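Local structure of protein arginine N-methyltransferase SFM1 (Saccharomyces cerevisiae, 5C74) at residues M1-I5 / I144-Q148; L72-K76 / F99-V103; L91-A96 / I150-A156. The protein transfers a methyl group from S-adenosyl-L-methionine to an arginine of ribosomal protein S3, as a monomethylating protein arginine methyltransferase of the SPOUT class. One frame throughout, in Å; residues are numbered along the deposited sequence.

Contact 1: residues M1-I5 / I144-Q148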
loop_
_atom_site.group_PDB
_atom_site.type_symbol
_atom_site.label_atom_id
_atom_site.label_comp_id
_atom_site.label_asym_id
_atom_site.label_seq_id
_atom_site.Cartn_x
_atom_site.Cartn_y
_atom_site.Cartn_z
ATOM N N MET A 1 -6.199 23.795 -12.395
ATOM C CA MET A 1 -4.937 23.097 -12.145
ATOM C C MET A 1 -5.133 21.592 -12.227
ATOM O O MET A 1 -6.167 21.061 -11.828
ATOM C CB MET A 1 -4.369 23.482 -10.770
ATOM C CG MET A 1 -3.006 22.863 -10.433
ATOM S SD MET A 1 -1.603 23.684 -11.232
ATOM C CE MET A 1 -1.059 24.824 -9.976
ATOM N N LYS A 2 -4.129 20.898 -12.746
ATOM C CA LYS A 2 -4.167 19.450 -12.757
ATOM C C LYS A 2 -3.017 18.935 -11.913
ATOM O O LYS A 2 -2.033 19.640 -11.721
ATOM C CB LYS A 2 -4.093 18.924 -14.176
ATOM C CG LYS A 2 -5.361 19.264 -14.964
ATOM C CD LYS A 2 -5.184 19.037 -16.441
ATOM C CE LYS A 2 -5.470 20.320 -17.191
ATOM N NZ LYS A 2 -4.425 21.351 -16.968
ATOM N N TYR A 3 -3.155 17.714 -11.406
ATOM C CA TYR A 3 -2.245 17.201 -10.392
ATOM C C TYR A 3 -1.590 15.917 -10.858
ATOM O O TYR A 3 -2.262 15.033 -11.375
ATOM C CB TYR A 3 -2.999 16.971 -9.094
ATOM C CG TYR A 3 -3.551 18.275 -8.588
ATOM C CD1 TYR A 3 -2.758 19.129 -7.834
ATOM C CD2 TYR A 3 -4.834 18.687 -8.933
ATOM C CE1 TYR A 3 -3.247 20.355 -7.399
ATOM C CE2 TYR A 3 -5.330 19.913 -8.505
ATOM C CZ TYR A 3 -4.525 20.734 -7.734
ATOM O OH TYR A 3 -4.999 21.952 -7.315
ATOM N N ILE A 4 -0.280 15.828 -10.677
ATOM C CA ILE A 4 0.445 14.617 -11.043
ATOM C C ILE A 4 1.109 14.067 -9.787
ATOM O O ILE A 4 1.817 14.782 -9.093
ATOM C CB ILE A 4 1.513 14.896 -12.134
ATOM C CG1 ILE A 4 0.852 15.471 -13.397
ATOM C CG2 ILE A 4 2.318 13.621 -12.474
ATOM C CD1 ILE A 4 1.848 16.068 -14.396
ATOM N N ILE A 5 0.869 12.798 -9.481
ATOM C CA ILE A 5 1.506 12.189 -8.317
ATOM C C ILE A 5 2.378 11.050 -8.783
ATOM O O ILE A 5 1.890 10.124 -9.419
ATOM C CB ILE A 5 0.470 11.645 -7.296
ATOM C CG1 ILE A 5 -0.422 12.770 -6.767
ATOM C CG2 ILE A 5 1.182 10.941 -6.142
ATOM C CD1 ILE A 5 -1.568 12.275 -5.921
ATOM N N ILE A 144 -3.359 18.960 -1.989
ATOM C CA ILE A 144 -4.165 19.236 -3.166
ATOM C C ILE A 144 -5.328 20.153 -2.801
ATOM O O ILE A 144 -5.614 21.095 -3.535
ATOM C CB ILE A 144 -4.654 17.934 -3.826
ATOM C CG1 ILE A 144 -3.435 17.239 -4.450
ATOM C CG2 ILE A 144 -5.746 18.233 -4.889
ATOM C CD1 ILE A 144 -3.730 15.962 -5.190
ATOM N N ARG A 145 -5.969 19.930 -1.651
ATOM C CA ARG A 145 -7.036 20.851 -1.244
ATOM C C ARG A 145 -6.477 22.262 -1.081
ATOM O O ARG A 145 -7.091 23.247 -1.496
ATOM C CB ARG A 145 -7.703 20.408 0.065
ATOM C CG ARG A 145 -8.737 21.393 0.578
ATOM C CD ARG A 145 -9.546 20.793 1.719
ATOM N NE ARG A 145 -10.400 19.737 1.216
ATOM C CZ ARG A 145 -11.602 19.962 0.700
ATOM N NH1 ARG A 145 -12.087 21.201 0.656
ATOM N NH2 ARG A 145 -12.322 18.954 0.247
ATOM N N THR A 146 -5.309 22.351 -0.465
ATOM C CA THR A 146 -4.677 23.633 -0.226
ATOM C C THR A 146 -4.359 24.320 -1.539
ATOM O O THR A 146 -4.593 25.517 -1.692
ATOM C CB THR A 146 -3.393 23.481 0.604
ATOM O OG1 THR A 146 -3.724 22.952 1.902
ATOM C CG2 THR A 146 -2.704 24.838 0.761
ATOM N N THR A 147 -3.849 23.556 -2.493
ATOM C CA THR A 147 -3.510 24.131 -3.788
ATOM C C THR A 147 -4.759 24.664 -4.502
ATOM O O THR A 147 -4.722 25.725 -5.148
ATOM C CB THR A 147 -2.779 23.096 -4.658
ATOM O OG1 THR A 147 -1.527 22.776 -4.034
ATOM C CG2 THR A 147 -2.522 23.686 -6.059
ATOM N N GLN A 148 -5.867 23.938 -4.379
ATOM C CA GLN A 148 -7.130 24.384 -4.961
ATOM C C GLN A 148 -7.581 25.710 -4.346
ATOM O O GLN A 148 -8.039 26.618 -5.045
ATOM C CB GLN A 148 -8.214 23.315 -4.774
ATOM C CG GLN A 148 -7.977 22.069 -5.598
ATOM C CD GLN A 148 -8.391 22.266 -7.041
ATOM O OE1 GLN A 148 -7.553 22.478 -7.917
ATOM N NE2 GLN A 148 -9.690 22.213 -7.292
HETATM O O HOH W 1 -8.452 20.844 -10.335
HETATM O O HOH W 2 -8.222 23.988 -10.418
#
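Strand 2-5 and helix 144-148 run nearly antiparallel, at 156° between their N-to-C directions, with axes 10.5 Å apart at closest approach. Helix 140-151 here packs on one face of the parallel sheet that includes strand 2-6, as expected in the alpha/beta fold of a SPOUT-class methyltransferase. Met-1 faces Gln-148 (CA atoms 7.6 Å apart) and Tyr-3 faces Ile-144 (7.7 Å). Along the strand, Tyr-3 points at the helix, while Lys-2 and Ile-4 point away to the other side of the sheet.

Tyr-3 fills most of the gap. Ile-144 sets its CG2 methyl over one face of the ring, 3.9 Å from the centroid and 8° off the normal, a CH-pi contact. Further along, Ile-5 CD1 meets Ile-144 CD1 at 4.3 Å, so branched aliphatic side chains continue the apolar layer, which Ile-23 and Val-27 of helix 14-27 extend. Thr-147 turns its methyl inward, CG2 lying 3.3 Å from Tyr-3 OH and 4.3 Å from Met-1 CE; its OG1 is hydrogen-bonded to Ala-143 O, one turn earlier, so a polar residue can present an apolar face.

At the outer end, Tyr-3 OH donates to Gln-148 OE1 at 2.7 Å. The same OE1 accepts from two waters: water 1 also donates to Met-1 O (2.7 Å), and water 2 accepts from Met-1 N (2.8 Å). The contact thus grades from hydrocarbon to polar: the tyrosine ring is buried, whereas its hydroxyl reaches a hydrated margin where one glutamine oxygen ties the helix to the strand and, through water, to the chain terminus.

Contact 2: residues L72-K76 / F99-V103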
loop_
_atom_site.group_PDB
_atom_site.type_symbol
_atom_site.label_atom_id
_atom_site.label_comp_id
_atom_site.label_asym_id
_atom_site.label_seq_id
_atom_site.Cartn_x
_atom_site.Cartn_y
_atom_site.Cartn_z
ATOM N N LEU A 72 -5.365 15.676 -22.512
ATOM C CA LEU A 72 -4.776 16.646 -21.586
ATOM C C LEU A 72 -4.012 17.749 -22.310
ATOM O O LEU A 72 -3.409 17.508 -23.358
ATOM C CB LEU A 72 -3.832 15.952 -20.589
ATOM C CG LEU A 72 -4.494 15.001 -19.587
ATOM C CD1 LEU A 72 -3.445 14.258 -18.770
ATOM C CD2 LEU A 72 -5.427 15.761 -18.662
ATOM N N GLU A 73 -4.018 18.958 -21.746
ATOM C CA GLU A 73 -3.192 20.013 -22.324
ATOM C C GLU A 73 -1.733 19.630 -22.129
ATOM O O GLU A 73 -1.401 18.925 -21.169
ATOM C CB GLU A 73 -3.498 21.375 -21.706
ATOM C CG GLU A 73 -2.898 21.622 -20.357
ATOM C CD GLU A 73 -3.193 23.033 -19.859
ATOM O OE1 GLU A 73 -3.857 23.162 -18.813
ATOM O OE2 GLU A 73 -2.765 24.008 -20.519
ATOM N N LEU A 74 -0.877 20.046 -23.063
ATOM C CA LEU A 74 0.547 19.705 -23.002
ATOM C C LEU A 74 1.204 20.226 -21.733
ATOM O O LEU A 74 0.880 21.317 -21.284
ATOM C CB LEU A 74 1.284 20.273 -24.215
ATOM C CG LEU A 74 0.925 19.653 -25.567
ATOM C CD1 LEU A 74 1.696 20.345 -26.679
ATOM C CD2 LEU A 74 1.210 18.146 -25.549
ATOM N N LEU A 75 2.122 19.443 -21.163
ATOM C CA LEU A 75 3.024 19.954 -20.127
ATOM C C LEU A 75 4.025 20.888 -20.794
ATOM O O LEU A 75 4.833 20.465 -21.629
ATOM C CB LEU A 75 3.765 18.826 -19.400
ATOM C CG LEU A 75 3.072 18.122 -18.233
ATOM C CD1 LEU A 75 1.822 17.393 -18.680
ATOM C CD2 LEU A 75 4.057 17.143 -17.585
ATOM N N LYS A 76 3.974 22.162 -20.431
ATOM C CA LYS A 76 4.829 23.148 -21.072
ATOM C C LYS A 76 5.957 23.581 -20.157
ATOM O O LYS A 76 5.772 23.709 -18.948
ATOM C CB LYS A 76 3.991 24.354 -21.503
ATOM C CG LYS A 76 3.056 24.047 -22.669
ATOM C CD LYS A 76 2.137 25.227 -22.975
ATOM C CE LYS A 76 1.104 25.433 -21.873
ATOM N NZ LYS A 76 0.084 24.340 -21.869
ATOM N N PHE A 99 1.032 28.265 -13.924
ATOM C CA PHE A 99 1.143 26.804 -13.846
ATOM C C PHE A 99 -0.116 26.092 -14.323
ATOM O O PHE A 99 -1.227 26.515 -13.998
ATOM C CB PHE A 99 1.431 26.374 -12.405
ATOM C CG PHE A 99 2.692 26.964 -11.826
ATOM C CD1 PHE A 99 3.896 26.881 -12.507
ATOM C CD2 PHE A 99 2.664 27.602 -10.593
ATOM C CE1 PHE A 99 5.060 27.422 -11.971
ATOM C CE2 PHE A 99 3.817 28.143 -10.049
ATOM C CZ PHE A 99 5.016 28.058 -10.738
ATOM N N ASP A 100 0.063 24.996 -15.060
ATOM C CA ASP A 100 -1.051 24.161 -15.507
ATOM C C ASP A 100 -1.098 22.841 -14.737
ATOM O O ASP A 100 -2.167 22.248 -14.583
ATOM C CB ASP A 100 -0.933 23.875 -17.000
ATOM C CG ASP A 100 -0.817 25.143 -17.815
ATOM O OD1 ASP A 100 -1.602 26.066 -17.553
ATOM O OD2 ASP A 100 0.067 25.224 -18.686
ATOM N N TYR A 101 0.072 22.407 -14.258
ATOM C CA TYR A 101 0.228 21.147 -13.524
ATOM C C TYR A 101 0.982 21.365 -12.229
ATOM O O TYR A 101 1.848 22.229 -12.153
ATOM C CB TYR A 101 0.985 20.112 -14.362
ATOM C CG TYR A 101 0.179 19.624 -15.540
ATOM C CD1 TYR A 101 -0.682 18.544 -15.405
ATOM C CD2 TYR A 101 0.281 20.240 -16.782
ATOM C CE1 TYR A 101 -1.425 18.072 -16.492
ATOM C CE2 TYR A 101 -0.465 19.787 -17.875
ATOM C CZ TYR A 101 -1.313 18.704 -17.715
ATOM O OH TYR A 101 -2.047 18.252 -18.780
ATOM N N PHE A 102 0.656 20.549 -11.229
ATOM C CA PHE A 102 1.302 20.586 -9.922
ATOM C C PHE A 102 1.746 19.160 -9.638
ATOM O O PHE A 102 0.933 18.241 -9.692
ATOM C CB PHE A 102 0.333 21.080 -8.845
ATOM C CG PHE A 102 0.986 21.342 -7.515
ATOM C CD1 PHE A 102 1.119 20.328 -6.577
ATOM C CD2 PHE A 102 1.457 22.605 -7.200
ATOM C CE1 PHE A 102 1.709 20.572 -5.347
ATOM C CE2 PHE A 102 2.051 22.851 -5.960
ATOM C CZ PHE A 102 2.176 21.833 -5.044
ATOM N N VAL A 103 3.032 18.982 -9.365
ATOM C CA VAL A 103 3.626 17.645 -9.295
ATOM C C VAL A 103 4.072 17.273 -7.879
ATOM O O VAL A 103 4.728 18.056 -7.208
ATOM C CB VAL A 103 4.838 17.551 -10.228
ATOM C CG1 VAL A 103 5.511 16.194 -10.101
ATOM C CG2 VAL A 103 4.410 17.823 -11.679
HETATM O O HOH W 3 1.792 22.961 -18.812
#
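Tyr-101, at the start of strand 101-103, reaches across to the extended loop 72-76 and makes the shortest hydrogen bond between the two segments: OH donates to Glu-73 O at 2.6 Å. Asn-66 ND2 donates to the same Glu-73 carbonyl and its OD1 accepts from Leu-75 N, so both strand and helix 65-68 hold the loop backbone. A tyrosine suits the place because its ring can be buried while its hydroxyl meets a main-chain acceptor. Leu-75 CD1 covers one ring face, 3.6 Å from the centroid, in a CH-pi contact.

A second, ionic cluster lies at the Asp-100 end. Lys-76 NZ donates to Glu-73 OE2 and to Leu-74 O, both at 3.2 Å, and more weakly to Asp-100 OD2 at 3.3 Å. Its ammonium therefore lies close to both carboxylates, offsetting the repulsion between Glu-73 OE2 and Asp-100 OD2, only 3.6 Å apart. Each acid has a stronger partner besides: Arg-79 for Asp-100 and, for Glu-73, Lys-2, which also makes a cation-pi contact with Tyr-101. Water 3 accepts from Lys-76 N (2.8 Å) and donates to Leu-74 O (3.1 Å) and Asp-100 OD2 (2.8 Å), so it links the Lys-76 amide and the Leu-74 carbonyl to the Asp-100 carboxylate.

The arrangement is a salt-bridge network of Glu-73, Lys-76 and Asp-100 at the entry to a strand of the parallel sheet, where the loop leading to strand 80-83 packs over one face of this SPOUT-family alpha/beta fold.

Contact 3: residues L91-A96 / I150-A156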
loop_
_atom_site.group_PDB
_atom_site.type_symbol
_atom_site.label_atom_id
_atom_site.label_comp_id
_atom_site.label_asym_id
_atom_site.label_seq_id
_atom_site.Cartn_x
_atom_site.Cartn_y
_atom_site.Cartn_z
ATOM N N LEU A 91 3.544 28.811 -2.901
ATOM C CA LEU A 91 2.528 28.975 -3.934
ATOM C C LEU A 91 1.588 30.099 -3.528
ATOM O O LEU A 91 1.142 30.148 -2.380
ATOM C CB LEU A 91 1.750 27.671 -4.126
ATOM C CG LEU A 91 0.852 27.562 -5.354
ATOM C CD1 LEU A 91 1.705 27.474 -6.615
ATOM C CD2 LEU A 91 -0.052 26.333 -5.233
ATOM N N GLN A 92 1.323 31.021 -4.451
ATOM C CA GLN A 92 0.449 32.171 -4.175
ATOM C C GLN A 92 -0.666 32.226 -5.204
ATOM O O GLN A 92 -0.534 31.650 -6.281
ATOM C CB GLN A 92 1.232 33.495 -4.219
ATOM C CG GLN A 92 2.206 33.714 -3.090
ATOM C CD GLN A 92 2.893 35.059 -3.223
ATOM O OE1 GLN A 92 3.873 35.201 -3.955
ATOM N NE2 GLN A 92 2.359 36.060 -2.539
ATOM N N PRO A 93 -1.750 32.968 -4.907
ATOM C CA PRO A 93 -2.820 33.088 -5.905
ATOM C C PRO A 93 -2.348 33.615 -7.265
ATOM O O PRO A 93 -2.890 33.199 -8.295
ATOM C CB PRO A 93 -3.795 34.075 -5.246
ATOM C CG PRO A 93 -3.608 33.832 -3.789
ATOM C CD PRO A 93 -2.121 33.615 -3.635
ATOM N N GLU A 94 -1.344 34.488 -7.282
ATOM C CA GLU A 94 -0.843 35.020 -8.554
ATOM C C GLU A 94 -0.187 33.953 -9.427
ATOM O O GLU A 94 -0.035 34.150 -10.632
ATOM C CB GLU A 94 0.164 36.153 -8.330
ATOM C CG GLU A 94 -0.262 37.175 -7.299
ATOM C CD GLU A 94 0.138 36.746 -5.906
ATOM O OE1 GLU A 94 1.358 36.698 -5.633
ATOM O OE2 GLU A 94 -0.763 36.428 -5.103
ATOM N N ASP A 95 0.205 32.828 -8.830
ATOM C CA ASP A 95 0.787 31.717 -9.597
ATOM C C ASP A 95 -0.231 30.980 -10.460
ATOM O O ASP A 95 0.132 30.149 -11.292
ATOM C CB ASP A 95 1.448 30.696 -8.663
ATOM C CG ASP A 95 2.699 31.230 -8.001
ATOM O OD1 ASP A 95 3.419 32.032 -8.630
ATOM O OD2 ASP A 95 2.977 30.816 -6.860
ATOM N N ALA A 96 -1.509 31.269 -10.260
ATOM C CA ALA A 96 -2.555 30.620 -11.054
ATOM C C ALA A 96 -2.390 30.822 -12.570
ATOM O O ALA A 96 -2.763 29.948 -13.352
ATOM C CB ALA A 96 -3.938 31.122 -10.609
ATOM N N ILE A 150 -5.758 27.991 -3.072
ATOM C CA ILE A 150 -4.844 29.067 -3.465
ATOM C C ILE A 150 -5.027 29.443 -4.937
ATOM O O ILE A 150 -5.157 30.620 -5.276
ATOM C CB ILE A 150 -3.370 28.657 -3.200
ATOM C CG1 ILE A 150 -3.110 28.549 -1.699
ATOM C CG2 ILE A 150 -2.390 29.646 -3.800
ATOM C CD1 ILE A 150 -1.752 27.909 -1.363
ATOM N N ILE A 151 -5.093 28.434 -5.801
ATOM C CA ILE A 151 -5.042 28.635 -7.239
ATOM C C ILE A 151 -6.436 28.839 -7.833
ATOM O O ILE A 151 -6.646 29.712 -8.685
ATOM C CB ILE A 151 -4.333 27.440 -7.923
ATOM C CG1 ILE A 151 -2.869 27.371 -7.476
ATOM C CG2 ILE A 151 -4.376 27.563 -9.435
ATOM C CD1 ILE A 151 -2.012 28.553 -7.937
ATOM N N LYS A 152 -7.396 28.045 -7.376
ATOM C CA LYS A 152 -8.755 28.164 -7.894
ATOM C C LYS A 152 -9.532 29.260 -7.186
ATOM O O LYS A 152 -10.125 30.121 -7.843
ATOM C CB LYS A 152 -9.498 26.830 -7.783
ATOM C CG LYS A 152 -10.990 26.926 -8.102
ATOM C CD LYS A 152 -11.639 25.545 -8.083
ATOM C CE LYS A 152 -13.130 25.649 -7.770
ATOM N NZ LYS A 152 -13.358 25.799 -6.311
ATOM N N ASP A 153 -9.533 29.251 -5.854
ATOM C CA ASP A 153 -10.333 30.215 -5.105
ATOM C C ASP A 153 -9.585 31.513 -4.804
ATOM O O ASP A 153 -10.197 32.476 -4.350
ATOM C CB ASP A 153 -10.814 29.606 -3.786
ATOM C CG ASP A 153 -11.831 28.491 -3.998
ATOM O OD1 ASP A 153 -12.367 28.373 -5.129
ATOM O OD2 ASP A 153 -12.092 27.740 -3.036
ATOM N N ARG A 154 -8.272 31.509 -5.031
ATOM C CA ARG A 154 -7.424 32.698 -4.857
ATOM C C ARG A 154 -7.355 33.123 -3.400
ATOM O O ARG A 154 -7.300 34.319 -3.069
ATOM C CB ARG A 154 -7.916 33.860 -5.738
ATOM C CG ARG A 154 -7.937 33.531 -7.230
ATOM C CD ARG A 154 -6.606 32.976 -7.747
ATOM N NE ARG A 154 -6.744 32.528 -9.132
ATOM C CZ ARG A 154 -6.631 33.314 -10.199
ATOM N NH1 ARG A 154 -6.365 34.612 -10.057
ATOM N NH2 ARG A 154 -6.794 32.801 -11.413
ATOM N N ILE A 155 -7.335 32.130 -2.521
ATOM C CA ILE A 155 -7.158 32.387 -1.093
ATOM C C ILE A 155 -5.688 32.204 -0.755
ATOM O O ILE A 155 -5.131 31.125 -0.946
ATOM C CB ILE A 155 -8.034 31.444 -0.245
ATOM C CG1 ILE A 155 -9.512 31.629 -0.635
ATOM C CG2 ILE A 155 -7.804 31.680 1.258
ATOM C CD1 ILE A 155 -10.450 30.596 -0.019
ATOM N N ALA A 156 -5.043 33.262 -0.280
ATOM C CA ALA A 156 -3.629 33.182 0.077
ATOM C C ALA A 156 -3.390 32.172 1.207
ATOM O O ALA A 156 -4.217 32.030 2.104
ATOM C CB ALA A 156 -3.113 34.559 0.486
#
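Pro-93 gives up the most surface here, 91 Å², followed by Ile-151 with 75 Å² and Ala-96 with 64 Å². They join the loop between strands 80-83 and 101-104 to the C-terminal end of helix 140-151. Pro-93 opens the 3-10 segment 93-95, a position that suits proline because its fixed phi fits the turn and it needs no amide hydrogen. Its CD packs on Ile-150 CG2 at 4.0 Å and on Ala-156 CB at 4.3 Å, while CA makes a CA-H...O contact of 3.5 Å with Ile-150 O.

Ile-151 spreads over the neighbouring surface. Its CG1 meets Leu-91 CD2 at 3.7 Å, its CD1 lies 3.8 Å from Gln-92 O, and its CG2 touches Ala-96 CB at 3.8 Å. Ala-96, with only a methyl, is consistent with a distance of 5.0 Å between its CA and that of Ile-151; its CB also lies 3.4 Å from Arg-154 NH2, over one face of the guanidinium.

The positive phi of Arg-154 (66°) goes with the turn that precedes Ala-156. Its NE donates to Ile-151 O at 2.9 Å, satisfying a carbonyl near the helix end. Within 91-96, Gln-92 N donates to Asp-95 OD2 at 2.9 Å.

The polar bonds described lie within a segment or, for Asp-95, run to Arg-131. The segments are joined mainly by apolar packing, with the CA-H...O contact and the Arg-154 guanidinium at its edge; proline, alanine and isoleucine allow a close fit between two turns of backbone.

Contact 1 is the buried one, its centre about 7 Å from the centre of the chain, against about 16 and 17 Å for those of the partly buried contacts 2 and 3. Contacts 1 and 2 share the parallel sheet: strands 2-6 and 101-104 are neighbours, and Lys-2 NZ bridges to Glu-73 OE1 at 2.6 Å. Contacts 1 and 3 share helix 140-151, Thr-147 CG2 packing on Leu-91 CD2 at 3.7 Å. Contacts 2 and 3 meet where Phe-99 and Phe-102 pack on Leu-91. Chemistry follows place: an aromatic-aliphatic interior with a hydrated edge in contact 1, ion pairs beside a tyrosine in contact 2, close apolar packing of turns in contact 3.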